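Local coordinates for protein transcriptional repressor (Vibrio fischeri, PDB 3KV1) that is a SorC-family regulator, represented here by its putative sugar-binding domain, and probably represses transcription under the control of a sugar ligand, at residues 58-63 and 147-152; 28-33 and 252-257; 48-53 and 75-80; 20-25 and 244-249. One frame throughout, in Å; residues are numbered along the deposited sequence.

Contact 1 of 4, residues 58-63 and 147-152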
loop_
_atom_site.group_PDB
_atom_site.type_symbol
_atom_site.label_atom_id
_atom_site.label_comp_id
_atom_site.label_asym_id
_atom_site.label_seq_id
_atom_site.Cartn_x
_atom_site.Cartn_y
_atom_site.Cartn_z
ATOM N N ALA A 58 -3.696 8.740 15.618
ATOM C CA ALA A 58 -2.989 7.884 14.678
ATOM C C ALA A 58 -1.937 7.052 15.383
ATOM O O ALA A 58 -1.391 7.459 16.423
ATOM C CB ALA A 58 -2.327 8.740 13.627
ATOM N N VAL A 59 -1.626 5.911 14.777
ATOM C CA VAL A 59 -0.566 5.005 15.263
ATOM C C VAL A 59 0.439 4.771 14.126
ATOM O O VAL A 59 0.022 4.410 12.991
ATOM C CB VAL A 59 -1.156 3.610 15.707
ATOM C CG1 VAL A 59 -0.053 2.758 16.331
ATOM C CG2 VAL A 59 -2.363 3.791 16.677
ATOM N N ALA A 60 1.734 5.025 14.378
ATOM C CA ALA A 60 2.800 4.682 13.436
ATOM C C ALA A 60 3.116 3.223 13.687
ATOM O O ALA A 60 3.528 2.912 14.796
ATOM C CB ALA A 60 4.046 5.508 13.712
ATOM N N VAL A 61 3.031 2.375 12.657
ATOM C CA VAL A 61 3.044 0.927 12.864
ATOM C C VAL A 61 4.281 0.300 12.197
ATOM O O VAL A 61 4.552 0.555 11.024
ATOM C CB VAL A 61 1.758 0.321 12.267
ATOM C CG1 VAL A 61 1.788 -1.224 12.318
ATOM C CG2 VAL A 61 0.481 0.869 13.002
ATOM N N GLY A 62 5.052 -0.482 12.960
ATOM C CA GLY A 62 6.208 -1.176 12.387
ATOM C C GLY A 62 5.836 -2.567 11.898
ATOM O O GLY A 62 4.668 -2.896 11.744
ATOM N N GLN A 63 6.835 -3.400 11.618
ATOM C CA GLN A 63 6.528 -4.643 10.927
ATOM C C GLN A 63 6.802 -5.826 11.837
ATOM O O GLN A 63 7.312 -5.666 12.947
ATOM C CB GLN A 63 7.361 -4.782 9.653
ATOM C CG GLN A 63 8.857 -4.776 9.859
ATOM C CD GLN A 63 9.625 -5.039 8.564
ATOM O OE1 GLN A 63 9.130 -4.817 7.449
ATOM N NE2 GLN A 63 10.873 -5.480 8.713
ATOM N N ARG A 147 5.227 10.506 11.659
ATOM C CA ARG A 147 6.093 11.208 12.613
ATOM C C ARG A 147 5.223 11.964 13.599
ATOM O O ARG A 147 5.585 12.161 14.767
ATOM C CB ARG A 147 6.930 12.210 11.795
ATOM C CG ARG A 147 8.128 12.819 12.432
ATOM C CD ARG A 147 8.933 13.565 11.343
ATOM N NE ARG A 147 9.631 12.626 10.455
ATOM C CZ ARG A 147 9.566 12.656 9.120
ATOM N NH1 ARG A 147 8.811 13.564 8.512
ATOM N NH2 ARG A 147 10.257 11.777 8.395
ATOM N N LYS A 148 4.058 12.377 13.113
ATOM C CA LYS A 148 3.133 13.181 13.882
ATOM C C LYS A 148 2.095 12.325 14.619
ATOM O O LYS A 148 1.104 12.841 15.121
ATOM C CB LYS A 148 2.432 14.185 12.920
ATOM C CG LYS A 148 1.406 15.098 13.572
ATOM C CD LYS A 148 0.604 15.931 12.555
ATOM C CE LYS A 148 -0.586 16.665 13.226
ATOM N NZ LYS A 148 -0.154 17.907 14.014
ATOM N N ALA A 149 2.292 11.000 14.684
ATOM C CA ALA A 149 1.322 10.147 15.359
ATOM C C ALA A 149 1.427 10.266 16.879
ATOM O O ALA A 149 2.501 10.489 17.432
ATOM C CB ALA A 149 1.548 8.664 14.956
ATOM N N GLU A 150 0.300 10.049 17.537
ATOM C CA GLU A 150 0.238 9.986 18.991
ATOM C C GLU A 150 0.910 8.712 19.553
ATOM O O GLU A 150 1.425 8.732 20.644
ATOM C CB GLU A 150 -1.244 9.987 19.438
ATOM C CG GLU A 150 -1.995 11.361 19.280
ATOM C CD GLU A 150 -2.628 11.572 17.910
ATOM O OE1 GLU A 150 -3.465 12.495 17.788
ATOM O OE2 GLU A 150 -2.335 10.810 16.957
ATOM N N PHE A 151 0.819 7.602 18.818
ATOM C CA PHE A 151 1.369 6.308 19.246
ATOM C C PHE A 151 2.281 5.735 18.188
ATOM O O PHE A 151 2.118 6.052 17.013
ATOM C CB PHE A 151 0.253 5.264 19.417
ATOM C CG PHE A 151 -0.802 5.665 20.418
ATOM C CD1 PHE A 151 -1.875 6.495 20.024
ATOM C CD2 PHE A 151 -0.736 5.188 21.726
ATOM C CE1 PHE A 151 -2.843 6.877 20.937
ATOM C CE2 PHE A 151 -1.716 5.572 22.662
ATOM C CZ PHE A 151 -2.770 6.410 22.247
ATOM N N ALA A 152 3.182 4.824 18.607
ATOM C CA ALA A 152 3.869 3.951 17.655
ATOM C C ALA A 152 3.729 2.544 18.193
ATOM O O ALA A 152 3.731 2.342 19.414
ATOM C CB ALA A 152 5.376 4.342 17.497
#

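Contact 2 of 4, residues 28-33 and 252-257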
loop_
_atom_site.group_PDB
_atom_site.type_symbol
_atom_site.label_atom_id
_atom_site.label_comp_id
_atom_site.label_asym_id
_atom_site.label_seq_id
_atom_site.Cartn_x
_atom_site.Cartn_y
_atom_site.Cartn_z
ATOM N N SER A 28 3.205 -9.876 30.867
ATOM C CA SER A 28 2.418 -11.098 30.727
ATOM C C SER A 28 3.145 -12.271 31.396
ATOM O O SER A 28 4.387 -12.330 31.436
ATOM C CB SER A 28 2.144 -11.385 29.232
ATOM O OG SER A 28 3.339 -11.726 28.555
ATOM N N LEU A 29 2.372 -13.207 31.933
ATOM C CA LEU A 29 2.965 -14.386 32.555
ATOM C C LEU A 29 3.719 -15.197 31.506
ATOM O O LEU A 29 3.372 -15.188 30.320
ATOM C CB LEU A 29 1.884 -15.246 33.204
ATOM C CG LEU A 29 1.152 -14.521 34.340
ATOM C CD1 LEU A 29 0.031 -15.378 34.870
ATOM C CD2 LEU A 29 2.141 -14.159 35.455
ATOM N N ASP A 30 4.756 -15.910 31.936
ATOM C CA ASP A 30 5.510 -16.750 31.015
ATOM C C ASP A 30 4.659 -17.847 30.384
ATOM O O ASP A 30 3.868 -18.519 31.072
ATOM C CB ASP A 30 6.724 -17.384 31.731
ATOM C CG ASP A 30 7.784 -16.356 32.121
ATOM O OD1 ASP A 30 7.909 -15.301 31.441
ATOM O OD2 ASP A 30 8.514 -16.613 33.109
ATOM N N GLN A 31 4.847 -18.029 29.078
ATOM C CA GLN A 31 4.098 -19.005 28.282
ATOM C C GLN A 31 5.007 -20.115 27.765
ATOM O O GLN A 31 6.230 -19.973 27.778
ATOM C CB GLN A 31 3.462 -18.291 27.081
ATOM C CG GLN A 31 2.539 -17.169 27.495
ATOM C CD GLN A 31 1.402 -17.697 28.316
ATOM O OE1 GLN A 31 0.818 -18.721 27.971
ATOM N NE2 GLN A 31 1.098 -17.035 29.438
ATOM N N PRO A 32 4.415 -21.220 27.286
ATOM C CA PRO A 32 5.224 -22.401 26.913
ATOM C C PRO A 32 6.078 -22.243 25.658
ATOM O O PRO A 32 7.049 -23.000 25.491
ATOM C CB PRO A 32 4.160 -23.479 26.669
ATOM C CG PRO A 32 2.910 -22.690 26.335
ATOM C CD PRO A 32 2.981 -21.546 27.315
ATOM N N ASN A 33 5.727 -21.314 24.778
ATOM C CA ASN A 33 6.519 -21.095 23.571
ATOM C C ASN A 33 6.325 -19.681 23.103
ATOM O O ASN A 33 5.500 -18.938 23.665
ATOM C CB ASN A 33 6.173 -22.101 22.453
ATOM C CG ASN A 33 4.699 -22.048 22.043
ATOM O OD1 ASN A 33 4.194 -20.995 21.665
ATOM N ND2 ASN A 33 4.011 -23.194 22.116
ATOM N N SER A 252 7.302 -10.199 28.766
ATOM C CA SER A 252 6.974 -11.326 29.651
ATOM C C SER A 252 7.597 -11.135 31.055
ATOM O O SER A 252 8.492 -10.310 31.215
ATOM C CB SER A 252 7.562 -12.623 29.088
ATOM O OG SER A 252 8.986 -12.604 29.178
ATOM N N VAL A 253 7.157 -11.924 32.040
ATOM C CA VAL A 253 7.764 -11.886 33.363
ATOM C C VAL A 253 9.278 -12.147 33.279
ATOM O O VAL A 253 10.091 -11.415 33.858
ATOM C CB VAL A 253 7.110 -12.919 34.332
ATOM C CG1 VAL A 253 7.955 -13.105 35.603
ATOM C CG2 VAL A 253 5.679 -12.471 34.705
ATOM N N SER A 254 9.672 -13.201 32.574
ATOM C CA SER A 254 11.120 -13.501 32.478
ATOM C C SER A 254 11.932 -12.370 31.841
ATOM O O SER A 254 13.071 -12.094 32.296
ATOM C CB SER A 254 11.380 -14.809 31.729
ATOM O OG SER A 254 11.132 -15.883 32.586
ATOM N N CYS A 255 11.403 -11.742 30.783
ATOM C CA CYS A 255 12.112 -10.585 30.207
ATOM C C CYS A 255 12.245 -9.473 31.239
ATOM O O CYS A 255 13.307 -8.846 31.355
ATOM C CB CYS A 255 11.434 -10.006 28.964
ATOM S SG CYS A 255 11.558 -11.063 27.511
ATOM N N ALA A 256 11.167 -9.215 31.975
ATOM C CA ALA A 256 11.187 -8.153 32.980
ATOM C C ALA A 256 12.259 -8.429 34.033
ATOM O O ALA A 256 13.015 -7.528 34.415
ATOM C CB ALA A 256 9.826 -8.008 33.650
HETATM N N MSE A 257 12.309 -9.673 34.518
HETATM C CA MSE A 257 13.321 -10.096 35.510
HETATM C C MSE A 257 14.713 -9.904 34.941
HETATM O O MSE A 257 15.611 -9.402 35.624
HETATM C CB MSE A 257 13.102 -11.556 35.878
HETATM C CG MSE A 257 11.835 -11.758 36.624
HETATM SE SE MSE A 257 11.621 -13.653 37.009
HETATM C CE MSE A 257 10.348 -13.474 38.480
#

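Contact 3 of 4, residues 48-53 and 75-80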
loop_
_atom_site.group_PDB
_atom_site.type_symbol
_atom_site.label_atom_id
_atom_site.label_comp_id
_atom_site.label_asym_id
_atom_site.label_seq_id
_atom_site.Cartn_x
_atom_site.Cartn_y
_atom_site.Cartn_z
ATOM N N TYR A 48 -4.733 -1.964 25.996
ATOM C CA TYR A 48 -4.165 -0.627 26.163
ATOM C C TYR A 48 -4.630 0.278 24.998
ATOM O O TYR A 48 -5.084 1.401 25.224
ATOM C CB TYR A 48 -2.619 -0.685 26.274
ATOM C CG TYR A 48 -1.948 0.672 26.098
ATOM C CD1 TYR A 48 -1.767 1.525 27.179
ATOM C CD2 TYR A 48 -1.510 1.082 24.847
ATOM C CE1 TYR A 48 -1.156 2.783 26.997
ATOM C CE2 TYR A 48 -0.897 2.306 24.663
ATOM C CZ TYR A 48 -0.743 3.150 25.734
ATOM O OH TYR A 48 -0.151 4.382 25.508
ATOM N N LEU A 49 -4.516 -0.196 23.763
ATOM C CA LEU A 49 -4.974 0.614 22.627
ATOM C C LEU A 49 -6.481 0.835 22.652
ATOM O O LEU A 49 -6.976 1.939 22.354
ATOM C CB LEU A 49 -4.598 -0.028 21.305
ATOM C CG LEU A 49 -3.099 -0.005 20.989
ATOM C CD1 LEU A 49 -2.886 -0.729 19.658
ATOM C CD2 LEU A 49 -2.596 1.438 20.882
ATOM N N ASN A 50 -7.218 -0.197 23.035
ATOM C CA ASN A 50 -8.678 -0.045 23.132
ATOM C C ASN A 50 -9.068 1.134 24.018
ATOM O O ASN A 50 -9.984 1.908 23.686
ATOM C CB ASN A 50 -9.295 -1.335 23.711
ATOM C CG ASN A 50 -10.809 -1.289 23.760
ATOM O OD1 ASN A 50 -11.460 -0.803 22.839
ATOM N ND2 ASN A 50 -11.381 -1.828 24.839
ATOM N N ASN A 51 -8.395 1.263 25.161
ATOM C CA ASN A 51 -8.707 2.336 26.104
ATOM C C ASN A 51 -8.118 3.691 25.723
ATOM O O ASN A 51 -8.671 4.725 26.072
ATOM C CB ASN A 51 -8.202 1.973 27.492
ATOM C CG ASN A 51 -8.932 0.792 28.097
ATOM O OD1 ASN A 51 -10.132 0.645 27.939
ATOM N ND2 ASN A 51 -8.202 -0.041 28.819
ATOM N N ASN A 52 -6.994 3.708 25.011
ATOM C CA ASN A 52 -6.274 4.988 24.860
ATOM C C ASN A 52 -6.313 5.638 23.493
ATOM O O ASN A 52 -6.100 6.852 23.375
ATOM C CB ASN A 52 -4.814 4.836 25.315
ATOM C CG ASN A 52 -4.703 4.670 26.814
ATOM O OD1 ASN A 52 -4.677 5.653 27.536
ATOM N ND2 ASN A 52 -4.684 3.424 27.291
ATOM N N LEU A 53 -6.583 4.850 22.458
ATOM C CA LEU A 53 -6.510 5.364 21.089
ATOM C C LEU A 53 -7.831 6.056 20.728
ATOM O O LEU A 53 -8.824 5.407 20.438
ATOM C CB LEU A 53 -6.200 4.202 20.124
ATOM C CG LEU A 53 -6.149 4.555 18.646
ATOM C CD1 LEU A 53 -5.102 5.639 18.391
ATOM C CD2 LEU A 53 -5.827 3.275 17.839
ATOM N N GLY A 75 -9.763 -9.950 20.774
ATOM C CA GLY A 75 -10.521 -9.414 21.887
ATOM C C GLY A 75 -11.568 -8.407 21.420
ATOM O O GLY A 75 -11.601 -8.013 20.257
ATOM N N ILE A 76 -12.431 -7.992 22.334
ATOM C CA ILE A 76 -13.443 -6.976 22.049
ATOM C C ILE A 76 -12.853 -5.590 22.181
ATOM O O ILE A 76 -12.307 -5.244 23.237
ATOM C CB ILE A 76 -14.538 -7.009 23.104
ATOM C CG1 ILE A 76 -15.301 -8.327 23.017
ATOM C CG2 ILE A 76 -15.507 -5.795 22.933
ATOM C CD1 ILE A 76 -16.333 -8.470 24.126
ATOM N N VAL A 77 -12.975 -4.797 21.127
ATOM C CA VAL A 77 -12.575 -3.405 21.203
ATOM C C VAL A 77 -13.711 -2.523 20.686
ATOM O O VAL A 77 -14.514 -2.916 19.819
ATOM C CB VAL A 77 -11.271 -3.141 20.422
ATOM C CG1 VAL A 77 -10.119 -3.987 20.980
ATOM C CG2 VAL A 77 -11.484 -3.404 18.948
ATOM N N THR A 78 -13.820 -1.340 21.273
ATOM C CA THR A 78 -14.793 -0.367 20.816
ATOM C C THR A 78 -14.372 0.196 19.460
ATOM O O THR A 78 -13.183 0.358 19.186
ATOM C CB THR A 78 -14.889 0.762 21.833
ATOM O OG1 THR A 78 -15.168 0.189 23.117
ATOM C CG2 THR A 78 -15.977 1.719 21.449
ATOM N N GLN A 79 -15.340 0.478 18.597
ATOM C CA GLN A 79 -15.009 1.005 17.280
ATOM C C GLN A 79 -14.733 2.511 17.359
ATOM O O GLN A 79 -15.513 3.259 17.970
ATOM C CB GLN A 79 -16.139 0.696 16.281
ATOM C CG GLN A 79 -16.456 -0.818 16.219
ATOM C CD GLN A 79 -15.249 -1.632 15.737
ATOM O OE1 GLN A 79 -14.915 -1.603 14.561
ATOM N NE2 GLN A 79 -14.592 -2.349 16.655
ATOM N N ARG A 80 -13.617 2.956 16.777
ATOM C CA ARG A 80 -13.343 4.382 16.721
ATOM C C ARG A 80 -12.585 4.709 15.456
ATOM O O ARG A 80 -11.867 3.850 14.924
ATOM C CB ARG A 80 -12.603 4.863 17.992
ATOM C CG ARG A 80 -11.059 4.774 18.018
ATOM C CD ARG A 80 -10.501 3.337 17.984
ATOM N NE ARG A 80 -11.082 2.390 18.944
ATOM C CZ ARG A 80 -10.666 2.184 20.193
ATOM N NH1 ARG A 80 -9.666 2.891 20.715
ATOM N NH2 ARG A 80 -11.237 1.242 20.928
#

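Contact 4 of 4, residues 20-25 and 244-249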
loop_
_atom_site.group_PDB
_atom_site.type_symbol
_atom_site.label_atom_id
_atom_site.label_comp_id
_atom_site.label_asym_id
_atom_site.label_seq_id
_atom_site.Cartn_x
_atom_site.Cartn_y
_atom_site.Cartn_z
ATOM N N PHE A 20 13.219 2.467 34.102
ATOM C CA PHE A 20 13.430 2.792 32.697
ATOM C C PHE A 20 12.668 4.032 32.240
ATOM O O PHE A 20 12.590 4.303 31.049
ATOM C CB PHE A 20 13.116 1.576 31.814
ATOM C CG PHE A 20 14.040 0.405 32.061
ATOM C CD1 PHE A 20 15.385 0.484 31.710
ATOM C CD2 PHE A 20 13.573 -0.757 32.677
ATOM C CE1 PHE A 20 16.251 -0.591 31.947
ATOM C CE2 PHE A 20 14.432 -1.836 32.925
ATOM C CZ PHE A 20 15.768 -1.753 32.560
ATOM N N ASN A 21 12.129 4.782 33.196
ATOM C CA ASN A 21 11.410 6.003 32.877
ATOM C C ASN A 21 10.272 5.769 31.873
ATOM O O ASN A 21 10.137 6.493 30.897
ATOM C CB ASN A 21 12.386 7.013 32.303
ATOM C CG ASN A 21 12.315 8.318 33.001
ATOM O OD1 ASN A 21 11.560 9.211 32.597
ATOM N ND2 ASN A 21 13.084 8.447 34.085
ATOM N N LEU A 22 9.462 4.744 32.109
ATOM C CA LEU A 22 8.363 4.451 31.211
ATOM C C LEU A 22 7.118 5.138 31.709
ATOM O O LEU A 22 7.015 5.525 32.881
ATOM C CB LEU A 22 8.081 2.952 31.197
ATOM C CG LEU A 22 9.305 2.110 30.803
ATOM C CD1 LEU A 22 9.081 0.615 31.142
ATOM C CD2 LEU A 22 9.511 2.295 29.314
ATOM N N LYS A 23 6.155 5.249 30.817
ATOM C CA LYS A 23 4.780 5.578 31.188
ATOM C C LYS A 23 4.059 4.351 31.772
ATOM O O LYS A 23 3.269 4.476 32.701
ATOM C CB LYS A 23 4.007 6.049 29.947
ATOM C CG LYS A 23 4.377 7.484 29.528
ATOM C CD LYS A 23 3.336 8.073 28.503
ATOM C CE LYS A 23 3.805 9.348 27.794
ATOM N NZ LYS A 23 2.647 9.860 26.972
ATOM N N ARG A 24 4.326 3.183 31.190
ATOM C CA ARG A 24 3.652 1.938 31.551
ATOM C C ARG A 24 4.591 0.777 31.286
ATOM O O ARG A 24 5.499 0.872 30.460
ATOM C CB ARG A 24 2.389 1.706 30.690
ATOM C CG ARG A 24 1.156 2.517 31.043
ATOM C CD ARG A 24 0.581 2.149 32.422
ATOM N NE ARG A 24 -0.099 0.855 32.468
ATOM C CZ ARG A 24 -1.340 0.637 32.035
ATOM N NH1 ARG A 24 -2.048 1.627 31.489
ATOM N NH2 ARG A 24 -1.875 -0.578 32.143
ATOM N N ALA A 25 4.344 -0.327 31.981
ATOM C CA ALA A 25 4.924 -1.609 31.635
ATOM C C ALA A 25 3.773 -2.602 31.704
ATOM O O ALA A 25 2.993 -2.605 32.680
ATOM C CB ALA A 25 6.042 -1.969 32.612
ATOM N N GLY A 244 16.076 5.402 25.044
ATOM C CA GLY A 244 15.205 6.378 25.677
ATOM C C GLY A 244 13.886 6.628 24.954
ATOM O O GLY A 244 13.070 7.440 25.402
ATOM N N VAL A 245 13.652 5.965 23.823
ATOM C CA VAL A 245 12.441 6.327 23.073
ATOM C C VAL A 245 11.175 5.614 23.498
ATOM O O VAL A 245 10.067 6.009 23.063
ATOM C CB VAL A 245 12.613 6.179 21.554
ATOM C CG1 VAL A 245 13.847 6.941 21.071
ATOM C CG2 VAL A 245 12.714 4.718 21.181
ATOM N N ILE A 246 11.299 4.576 24.315
ATOM C CA ILE A 246 10.132 3.743 24.620
ATOM C C ILE A 246 9.297 4.317 25.749
ATOM O O ILE A 246 9.856 4.730 26.782
ATOM C CB ILE A 246 10.566 2.334 24.967
ATOM C CG1 ILE A 246 11.235 1.711 23.749
ATOM C CG2 ILE A 246 9.352 1.485 25.371
ATOM C CD1 ILE A 246 11.812 0.333 24.057
ATOM N N ASP A 247 7.982 4.387 25.541
ATOM C CA ASP A 247 7.094 4.849 26.601
ATOM C C ASP A 247 6.313 3.725 27.281
ATOM O O ASP A 247 6.046 3.776 28.491
ATOM C CB ASP A 247 6.180 5.904 26.040
ATOM C CG ASP A 247 6.972 7.020 25.375
ATOM O OD1 ASP A 247 7.711 7.709 26.129
ATOM O OD2 ASP A 247 6.910 7.173 24.117
ATOM N N VAL A 248 5.909 2.729 26.498
ATOM C CA VAL A 248 5.173 1.606 27.055
ATOM C C VAL A 248 5.884 0.303 26.645
ATOM O O VAL A 248 6.055 0.035 25.442
ATOM C CB VAL A 248 3.751 1.584 26.503
ATOM C CG1 VAL A 248 3.002 0.350 26.993
ATOM C CG2 VAL A 248 2.978 2.888 26.865
ATOM N N LEU A 249 6.318 -0.484 27.625
ATOM C CA LEU A 249 7.031 -1.720 27.304
ATOM C C LEU A 249 6.089 -2.871 27.583
ATOM O O LEU A 249 5.560 -2.972 28.683
ATOM C CB LEU A 249 8.268 -1.863 28.187
ATOM C CG LEU A 249 9.034 -3.176 28.025
ATOM C CD1 LEU A 249 9.677 -3.187 26.630
ATOM C CD2 LEU A 249 10.094 -3.324 29.138
HETATM O O HOH W 1 12.288 4.950 28.364
HETATM O O HOH W 2 8.173 7.660 28.935
HETATM O O HOH W 3 10.650 6.744 28.176
#

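Contact 1 of 4, residues 58-63 and 147-152
The tightest meeting in this contact is between the carboxylate of Glu150 and the backbone at the start of strand 58-61. Glu150 OE2 accepts from Ala58 N at 2.8 Å, and the donor lies above the carboxylate plane, 43° out of it. CG of Glu150 stands anti to its own carbonyl carbon, and the chain then bends at chi2 (87°). This bend brings the acid back against Ala58. One residue further on, backbone pairing takes over. Phe151 N donates to Ala58 O at 3.3 Å, in the carbonyl plane. Ala60 N then donates to Phe151 O at 2.9 Å and nearly straight, at 167°. These are the bonds of parallel strands, with Val59 beside Phe151 and Ala60 beside Ala152. CA-H...O contacts run alongside, the shorter from Ala152 CA to Ala60 O at 3.1 Å.

The side chains of the paired residues divide between the two sheet faces. On one face Val59 crosses Phe151 obliquely, and Val59 CG1 meets Phe151 CB at 4.0 Å. The Phe151 ring has Ala58 O at its edge, in plane. On the other face Ala60 CB touches Ala152 CB. Ala149, in the loop before its strand, sets its CB against Ala58 CB, at 4.1 Å, and against Ala60 CB.

Further out, strand 83-86 pairs with strand 58-61 on its other edge. Strand 58-61 is thus an inner, parallel strand of an alpha/beta sheet of Rossmann-like character. The Glu150 carboxylate adds a side-chain bond ahead of the first backbone bond, and the N-H dipole of Ala58 probably helps to stabilise its negative charge.

Contact 2 of 4, residues 28-33 and 252-257
Asp30 carries most of the polar contact, reaching from the loop after strand 24-28 to the first turn of helix 253-264. Its CB does not itself point at the helix; CG, anti to the carbonyl carbon (chi1 -68°), turns the carboxylate toward it. Asp30 CG lies 3.4 Å from Ser254 OG. Asp30 OD1 takes Ser254 N at 3.0 Å on its syn lone pair, in a bond of 166°. The same oxygen also lies near Ser252 CB and Val253 CB. Asp30 OD2 accepts from Ser254 OG at 2.8 Å, the hydroxyl lying above the carboxylate plane. Both oxygens therefore hold one residue, through its backbone and its side chain.

Nearer the strand ends, Val253 N donates to Ser28 O at 2.9 Å, nearly along the C=O axis. Leu29 and Val253 lie side by side, pointing the same way, and Leu29 CD2 touches Val253 CG2. Ser252 is the N-cap: its OG, between backbone N and carbonyl carbon, accepts from Cys255 N at 3.0 Å. Leu12 of helix 10-20 packs on Val253. The acid probably gains from the helix dipole as well. Parallel strands 24-28 and 248-252 end here side by side, an arrangement typical of the strand-to-helix junctions of a parallel alpha/beta fold.

Contact 3 of 4, residues 48-53 and 75-80
Here an arginine from the loop that leads into strand 83-86 binds carbonyls at the C-terminal end of helix 34-52. Arg80 points its CB toward the helix. Its CG takes the crowded position between backbone N and carbonyl carbon, and the chain bends at chi2 and chi3. The guanidinium is thereby folded in between the helix end and its own loop.

Arg80 NH1 makes its shortest bond to Leu53 O, 2.7 Å, on a lone pair of that carbonyl. Arg80 NH1 and NH2 together grip Asn50 O end-on, both at 3.1 Å. The NH2 bond lies in the carbonyl plane, whereas NH1 comes in above it. A weak bond from NH1 reaches Leu49 O. On the loop side Arg80 NE and NH2 take Thr78 O side-on, NH2 at 2.8 Å, and that oxygen lies in the guanidinium plane. Two carbonyls with two bonds each thus fix the rotation of the flat group.

Asn50 completes the join. Its CG is anti to the backbone N (chi1 -176°), and Asn50 OD1 accepts from Thr78 N at 2.9 Å. NH2 of Arg80 also approaches OD1 in a weak bond. The Asn50 and Arg80 side chains cross at about a right angle, their planes 43° apart. Asn50 CB rests on Val77 CG1 at 3.9 Å. Tyr111 of helix 100-111 packs on Leu49, Val77 and Arg80.

A positive charge meets the carbonyls of a helix end. Such carbonyls gather partial negative charge, which probably favours the charged guanidinium. All the acceptors are neutral, so the bonding rests on charge and dipoles rather than on an ion pair.

Contact 4 of 4, residues 20-25 and 244-249
Leu22 has CG anti to its carbonyl carbon (chi1 -57°) and an extended chi2 of 166°, which sends its two methyls across to the other segment. Leu22 CD1 meets Leu249 CB at 3.9 Å, the two leucines crossing obliquely. Leu22 CD2 lies against Ile246 CG2 at 4.0 Å and also near Ile246 O. Arg24 has the same kind of chi1 (-77°). Arg24 CB touches both methyls of Val248, while the chain bends at chi2 and chi3 and its tip leaves the contact.

Asp247 O accepts twice, from Lys23 N at 2.8 Å and from Arg24 N at 3.3 Å, both in the carbonyl plane. Leu249 N then donates to Arg24 O at 3.2 Å, from above its carbonyl plane. These bonds start the parallel pairing of strands 24-28 and 248-252 in the alpha/beta sheet, with Arg24 beside Val248 and Ala25 beside Leu249. Strand 223-227 lies on the other edge of strand 248-252.

Before the strands pair, three waters bridge the two segments. One water bridges Phe20 O and Ile246 O, and another joins Asn21 O to Ile246 O, its oxygen 2.6 Å from Ile246 O. A third links Asn21 O with Asp247 OD1. Asp247 OD2 instead takes Val224 N, and Lys23 NZ bonds to Asn223 OD1.

How the contacts relate
From the N terminus, contact 4 opens as helix 10-20 ends and strand 24-28 begins; contact 2 opens at the end of that strand. Both close only near the C terminus, at strand 248-252 and helix 253-264. Their segments alternate along the chain, so contacts 2 and 4 cross, and they bring N-terminal and C-terminal parts of the chain together. Within this long loop lie contacts 1 and 3. Contact 3 joins the end of helix 34-52 to the loop before strand 83-86; contact 1 joins strand 58-61 to strand 151-158, and these two also cross. Phe151 packs on Tyr48, Asn52 and Leu53, and Val59 on Leu53. Tyr48 also touches Val248 of contact 4.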